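Hypothetical protein PH0435 (Pyrococcus horikoshii, PDB 2YV4) is of unknown function but carries a C-terminal Sua5 domain, as in threonylcarbamoyl-AMP synthases, which take part in the t6A modification of tRNA. Local coordinates at residues A1-V6 against L65-D69; I7-R13 against I77-E83. The contacts are given in a common frame with arbitrary orientation. Numbering follows the deposited sequence.

Interaction 1. Residues A1-V6 against L65-D69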
loop_
_atom_site.group_PDB
_atom_site.type_symbol
_atom_site.label_atom_id
_atom_site.label_comp_id
_atom_site.label_asym_id
_atom_site.label_seq_id
_atom_site.Cartn_x
_atom_site.Cartn_y
_atom_site.Cartn_z
ATOM N N ALA A 1 8.082 -8.714 -9.944
ATOM C CA ALA A 1 6.725 -9.190 -9.552
ATOM C C ALA A 1 6.691 -9.646 -8.096
ATOM O O ALA A 1 7.283 -10.666 -7.739
ATOM C CB ALA A 1 6.294 -10.332 -10.464
ATOM N N PRO A 2 5.988 -8.895 -7.233
ATOM C CA PRO A 2 5.905 -9.264 -5.816
ATOM C C PRO A 2 5.113 -10.553 -5.592
ATOM O O PRO A 2 4.189 -10.862 -6.345
ATOM C CB PRO A 2 5.238 -8.043 -5.184
ATOM C CG PRO A 2 4.362 -7.538 -6.281
ATOM C CD PRO A 2 5.249 -7.647 -7.497
ATOM N N ASN A 3 5.488 -11.306 -4.560
ATOM C CA ASN A 3 4.804 -12.557 -4.241
ATOM C C ASN A 3 3.461 -12.288 -3.568
ATOM O O ASN A 3 2.514 -13.054 -3.727
ATOM C CB ASN A 3 5.655 -13.426 -3.304
ATOM C CG ASN A 3 7.019 -13.759 -3.880
ATOM O OD1 ASN A 3 7.136 -14.196 -5.028
ATOM N ND2 ASN A 3 8.061 -13.567 -3.075
ATOM N N ALA A 4 3.384 -11.198 -2.810
ATOM C CA ALA A 4 2.154 -10.851 -2.109
ATOM C C ALA A 4 1.112 -10.229 -3.030
ATOM O O ALA A 4 1.442 -9.657 -4.070
ATOM C CB ALA A 4 2.461 -9.892 -0.967
ATOM N N GLU A 5 -0.153 -10.350 -2.644
ATOM C CA GLU A 5 -1.232 -9.754 -3.421
ATOM C C GLU A 5 -1.083 -8.254 -3.185
ATOM O O GLU A 5 -0.788 -7.827 -2.072
ATOM C CB GLU A 5 -2.594 -10.210 -2.894
ATOM C CG GLU A 5 -3.776 -9.705 -3.718
ATOM C CD GLU A 5 -5.099 -9.800 -2.974
ATOM O OE1 GLU A 5 -5.275 -10.748 -2.179
ATOM O OE2 GLU A 5 -5.970 -8.931 -3.197
ATOM N N VAL A 6 -1.273 -7.453 -4.226
ATOM C CA VAL A 6 -1.149 -6.015 -4.073
ATOM C C VAL A 6 -2.512 -5.339 -4.199
ATOM O O VAL A 6 -3.279 -5.617 -5.128
ATOM C CB VAL A 6 -0.162 -5.444 -5.111
ATOM C CG1 VAL A 6 -0.118 -3.923 -5.030
ATOM C CG2 VAL A 6 1.229 -6.028 -4.855
ATOM N N LEU A 65 8.267 -3.114 -1.957
ATOM C CA LEU A 65 7.680 -4.415 -2.266
ATOM C C LEU A 65 8.666 -5.558 -1.995
ATOM O O LEU A 65 8.269 -6.639 -1.560
ATOM C CB LEU A 65 7.213 -4.440 -3.723
ATOM C CG LEU A 65 6.011 -3.535 -4.036
ATOM C CD1 LEU A 65 5.849 -3.361 -5.537
ATOM C CD2 LEU A 65 4.759 -4.137 -3.413
ATOM N N ARG A 66 9.951 -5.329 -2.245
ATOM C CA ARG A 66 10.935 -6.377 -1.989
ATOM C C ARG A 66 11.001 -6.613 -0.484
ATOM O O ARG A 66 11.147 -7.746 -0.027
ATOM C CB ARG A 66 12.314 -5.986 -2.529
ATOM C CG ARG A 66 12.352 -5.844 -4.039
ATOM C CD ARG A 66 13.771 -5.707 -4.562
ATOM N NE ARG A 66 13.788 -5.200 -5.932
ATOM C CZ ARG A 66 13.761 -3.907 -6.248
ATOM N NH1 ARG A 66 13.727 -2.991 -5.291
ATOM N NH2 ARG A 66 13.760 -3.529 -7.522
ATOM N N TYR A 67 10.888 -5.530 0.278
ATOM C CA TYR A 67 10.908 -5.618 1.734
ATOM C C TYR A 67 9.734 -6.479 2.192
ATOM O O TYR A 67 9.884 -7.358 3.044
ATOM C CB TYR A 67 10.779 -4.226 2.358
ATOM C CG TYR A 67 10.696 -4.250 3.863
ATOM C CD1 TYR A 67 11.849 -4.352 4.642
ATOM C CD2 TYR A 67 9.458 -4.247 4.510
ATOM C CE1 TYR A 67 11.776 -4.459 6.023
ATOM C CE2 TYR A 67 9.371 -4.354 5.889
ATOM C CZ TYR A 67 10.532 -4.465 6.642
ATOM O OH TYR A 67 10.450 -4.618 8.010
HETATM N N MSE A 68 8.565 -6.221 1.614
HETATM C CA MSE A 68 7.359 -6.961 1.962
HETATM C C MSE A 68 7.479 -8.453 1.677
HETATM O O MSE A 68 7.080 -9.283 2.495
HETATM C CB MSE A 68 6.156 -6.387 1.219
HETATM C CG MSE A 68 5.767 -4.990 1.671
HETATM SE SE MSE A 68 5.370 -4.916 3.569
HETATM C CE MSE A 68 5.641 -3.011 3.864
ATOM N N ASP A 69 8.019 -8.805 0.517
ATOM C CA ASP A 69 8.165 -10.218 0.195
ATOM C C ASP A 69 9.193 -10.887 1.102
ATOM O O ASP A 69 8.999 -12.023 1.533
ATOM C CB ASP A 69 8.541 -10.408 -1.274
ATOM C CG ASP A 69 7.345 -10.236 -2.202
ATOM O OD1 ASP A 69 6.207 -10.531 -1.771
ATOM O OD2 ASP A 69 7.541 -9.824 -3.359
HETATM O O HOH W 1 7.341 -13.690 0.342
#
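In this open parallel alpha/beta fold, the N-terminal segment 1-6 runs past the last turns of helix 54-70 before entering strand 5-11, and the carboxylate of Asp69 receives two successive backbone amides from it. Pro2 opens the contact. Its apolar ring rests on Leu65, and Pro2 CA also comes to 3.0 Å from Asp69 OD2; having no NH, Pro2 leaves the acid to the amides that follow. At Asn3 the backbone turns with helix-like angles (phi -76°, psi -32°), which brings the next amide round to the same side. Asn3 N therefore donates to Asp69 OD2 (2.8 Å) and Ala4 N to Asp69 OD1 (3.1 Å). A short acidic side chain suits this place, since its two oxygens can serve neighbouring NH groups at once. The side-chain amide of Asn3 adds a looser link: a water donates to Asp69 O at 2.6 Å and accepts a weak bond from Asn3 ND2 at 3.5 Å. Ala4 is buried, and its methyl fits the small space beside the acid and Val76. Glu5 keeps its charged side chain out at the surface while its backbone bonds to Asp74 and Val76, at and just before the start of strand 75-81. Val6, within the strand, turns inward to the helix, as a branched apolar residue in a sheet core should. Leu65, one helical turn before Asp69, meets Val6 there: Leu65 CD2 lies 4.3 Å from Val6 CG2 and equally 4.3 Å from Pro2 CB.

Interaction 2. Residues I7-R13 against I77-E83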
loop_
_atom_site.group_PDB
_atom_site.type_symbol
_atom_site.label_atom_id
_atom_site.label_comp_id
_atom_site.label_asym_id
_atom_site.label_seq_id
_atom_site.Cartn_x
_atom_site.Cartn_y
_atom_site.Cartn_z
ATOM N N ILE A 7 -2.819 -4.480 -3.235
ATOM C CA ILE A 7 -4.078 -3.746 -3.227
ATOM C C ILE A 7 -3.785 -2.261 -3.092
ATOM O O ILE A 7 -3.171 -1.830 -2.115
ATOM C CB ILE A 7 -4.975 -4.138 -2.035
ATOM C CG1 ILE A 7 -5.293 -5.633 -2.077
ATOM C CG2 ILE A 7 -6.254 -3.301 -2.062
ATOM C CD1 ILE A 7 -6.145 -6.101 -0.916
ATOM N N VAL A 8 -4.225 -1.482 -4.073
ATOM C CA VAL A 8 -4.026 -0.041 -4.041
ATOM C C VAL A 8 -5.325 0.615 -3.574
ATOM O O VAL A 8 -6.378 0.410 -4.177
ATOM C CB VAL A 8 -3.673 0.502 -5.443
ATOM C CG1 VAL A 8 -3.476 2.017 -5.382
ATOM C CG2 VAL A 8 -2.435 -0.187 -5.967
ATOM N N VAL A 9 -5.257 1.385 -2.491
ATOM C CA VAL A 9 -6.442 2.075 -1.984
ATOM C C VAL A 9 -6.316 3.547 -2.378
ATOM O O VAL A 9 -5.408 4.254 -1.929
ATOM C CB VAL A 9 -6.561 1.949 -0.454
ATOM C CG1 VAL A 9 -7.760 2.760 0.048
ATOM C CG2 VAL A 9 -6.725 0.482 -0.077
ATOM N N GLU A 10 -7.237 4.001 -3.223
ATOM C CA GLU A 10 -7.206 5.371 -3.726
ATOM C C GLU A 10 -8.373 6.257 -3.315
ATOM O O GLU A 10 -9.446 5.776 -2.943
ATOM C CB GLU A 10 -7.114 5.342 -5.253
ATOM C CG GLU A 10 -7.994 4.276 -5.871
ATOM C CD GLU A 10 -8.357 4.567 -7.310
ATOM O OE1 GLU A 10 -7.441 4.691 -8.152
ATOM O OE2 GLU A 10 -9.571 4.668 -7.594
ATOM N N GLY A 11 -8.153 7.562 -3.413
ATOM C CA GLY A 11 -9.174 8.527 -3.056
ATOM C C GLY A 11 -8.558 9.659 -2.262
ATOM O O GLY A 11 -7.333 9.712 -2.112
ATOM N N PRO A 12 -9.369 10.599 -1.752
ATOM C CA PRO A 12 -8.786 11.697 -0.974
ATOM C C PRO A 12 -8.119 11.117 0.268
ATOM O O PRO A 12 -8.591 10.117 0.816
ATOM C CB PRO A 12 -9.996 12.580 -0.652
ATOM C CG PRO A 12 -11.143 11.602 -0.646
ATOM C CD PRO A 12 -10.833 10.725 -1.839
ATOM N N ARG A 13 -7.026 11.738 0.705
ATOM C CA ARG A 13 -6.287 11.250 1.863
ATOM C C ARG A 13 -7.139 10.895 3.078
ATOM O O ARG A 13 -6.948 9.840 3.684
ATOM C CB ARG A 13 -5.218 12.256 2.291
ATOM C CG ARG A 13 -4.411 11.770 3.493
ATOM C CD ARG A 13 -3.423 12.801 3.997
ATOM N NE ARG A 13 -2.473 13.205 2.968
ATOM C CZ ARG A 13 -2.551 14.338 2.280
ATOM N NH1 ARG A 13 -3.543 15.190 2.512
ATOM N NH2 ARG A 13 -1.638 14.618 1.361
ATOM N N ILE A 77 -0.846 -3.468 1.007
ATOM C CA ILE A 77 -1.760 -2.381 0.673
ATOM C C ILE A 77 -0.902 -1.170 0.362
ATOM O O ILE A 77 -0.081 -0.755 1.183
ATOM C CB ILE A 77 -2.692 -2.038 1.849
ATOM C CG1 ILE A 77 -3.566 -3.250 2.192
ATOM C CG2 ILE A 77 -3.555 -0.826 1.492
ATOM C CD1 ILE A 77 -4.400 -3.071 3.460
ATOM N N ALA A 78 -1.061 -0.625 -0.838
ATOM C CA ALA A 78 -0.302 0.552 -1.233
ATOM C C ALA A 78 -1.245 1.742 -1.169
ATOM O O ALA A 78 -2.281 1.756 -1.821
ATOM C CB ALA A 78 0.250 0.382 -2.650
ATOM N N GLU A 79 -0.879 2.723 -0.358
ATOM C CA GLU A 79 -1.665 3.937 -0.176
ATOM C C GLU A 79 -1.593 4.787 -1.449
ATOM O O GLU A 79 -0.507 5.170 -1.872
ATOM C CB GLU A 79 -1.087 4.710 1.009
ATOM C CG GLU A 79 -1.908 5.866 1.517
ATOM C CD GLU A 79 -1.237 6.536 2.702
ATOM O OE1 GLU A 79 -0.898 5.816 3.671
ATOM O OE2 GLU A 79 -1.043 7.772 2.665
ATOM N N GLY A 80 -2.743 5.070 -2.059
ATOM C CA GLY A 80 -2.758 5.873 -3.274
ATOM C C GLY A 80 -3.658 7.093 -3.163
ATOM O O GLY A 80 -4.746 7.118 -3.748
ATOM N N VAL A 81 -3.212 8.110 -2.427
ATOM C CA VAL A 81 -4.017 9.315 -2.242
ATOM C C VAL A 81 -4.036 10.202 -3.486
ATOM O O VAL A 81 -3.090 10.204 -4.279
ATOM C CB VAL A 81 -3.531 10.148 -1.022
ATOM C CG1 VAL A 81 -3.492 9.258 0.228
ATOM C CG2 VAL A 81 -2.155 10.756 -1.299
ATOM N N GLU A 82 -5.127 10.947 -3.653
ATOM C CA GLU A 82 -5.281 11.834 -4.801
ATOM C C GLU A 82 -4.335 13.019 -4.694
ATOM O O GLU A 82 -3.726 13.426 -5.681
ATOM C CB GLU A 82 -6.722 12.344 -4.891
ATOM C CG GLU A 82 -7.757 11.237 -4.971
ATOM C CD GLU A 82 -9.172 11.767 -5.082
ATOM O OE1 GLU A 82 -9.549 12.639 -4.271
ATOM O OE2 GLU A 82 -9.909 11.307 -5.978
ATOM N N GLU A 83 -4.217 13.564 -3.488
ATOM C CA GLU A 83 -3.352 14.713 -3.248
ATOM C C GLU A 83 -1.924 14.504 -3.744
ATOM O O GLU A 83 -1.316 13.464 -3.507
ATOM C CB GLU A 83 -3.331 15.059 -1.754
ATOM C CG GLU A 83 -4.621 15.684 -1.237
ATOM C CD GLU A 83 -5.647 14.668 -0.763
ATOM O OE1 GLU A 83 -5.523 13.470 -1.104
ATOM O OE2 GLU A 83 -6.588 15.075 -0.049
HETATM O O HOH W 2 -0.051 13.812 -0.636
#
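Strands 7-11 and 77-81 run parallel, their axes 4.6 Å apart at closest and inclined by 25°, in the regular pattern of a parallel sheet. Ala78 N donates to Ile7 O (2.7 Å), Val9 N to Ala78 O (3.1 Å), Gly80 N to Val9 O (2.8 Å) and Glu82 N to Gly11 O (3.0 Å); Gly11 N to Gly80 O, at 3.5 Å, is weak. Gly11 has backbone angles (phi 137°, psi -175°) that would jam a CB against the preceding carbonyl. At Gly80, a CB would sit tightly, about 3.1 Å, against Val8 CG1. Apolar side chains pack across the strands on both faces: Val9 CG2 packs on Ile77 CG2 at 3.8 Å, and on the other face Val8 CG2 lies 4.3 Å from Ala78 CB. Beyond the strands, Pro12 occupies the N-cap position of helix 13-29, and the Glu83 carboxylate takes up an amide of its first turn, Arg13 N to Glu83 OE1 (2.9 Å). The long Arg13 NH1 to Glu83 OE2 salt bridge (4.0 Å) is purely electrostatic, the oxygen lying out of the guanidinium plane. Glu79 sends its acid to Tyr42 and Ser39. Strand 101-104 bonds to the other edge of 5-11; helix 13-29 covers the face bearing Val9 and Glu79, while helix 86-93 lies against Ala78 and Glu10 on the opposite face.

Overall arrangement
From the N terminus, the chain first supplies segment 1-6 and then, without a break, 7-13, so strand 5-11 serves both contacts. It goes on through helix 13-29 and strands 34-38 and 46-49 into helix 54-70, where interaction 1 closes a loop with 58 residues between its segments. Strand 75-81 follows, and interaction 2 closes a second loop, with 63 residues between. The segments alternate along the sequence, so the two loops cross. Interaction 1 ties the N-terminal loop and the start of strand 5-11 to helix 54-70; interaction 2 joins two adjacent strands, the start of helix 13-29 and the loop after strand 75-81. Their centres lie about 17 Å apart, on opposite sides of the chain's centre.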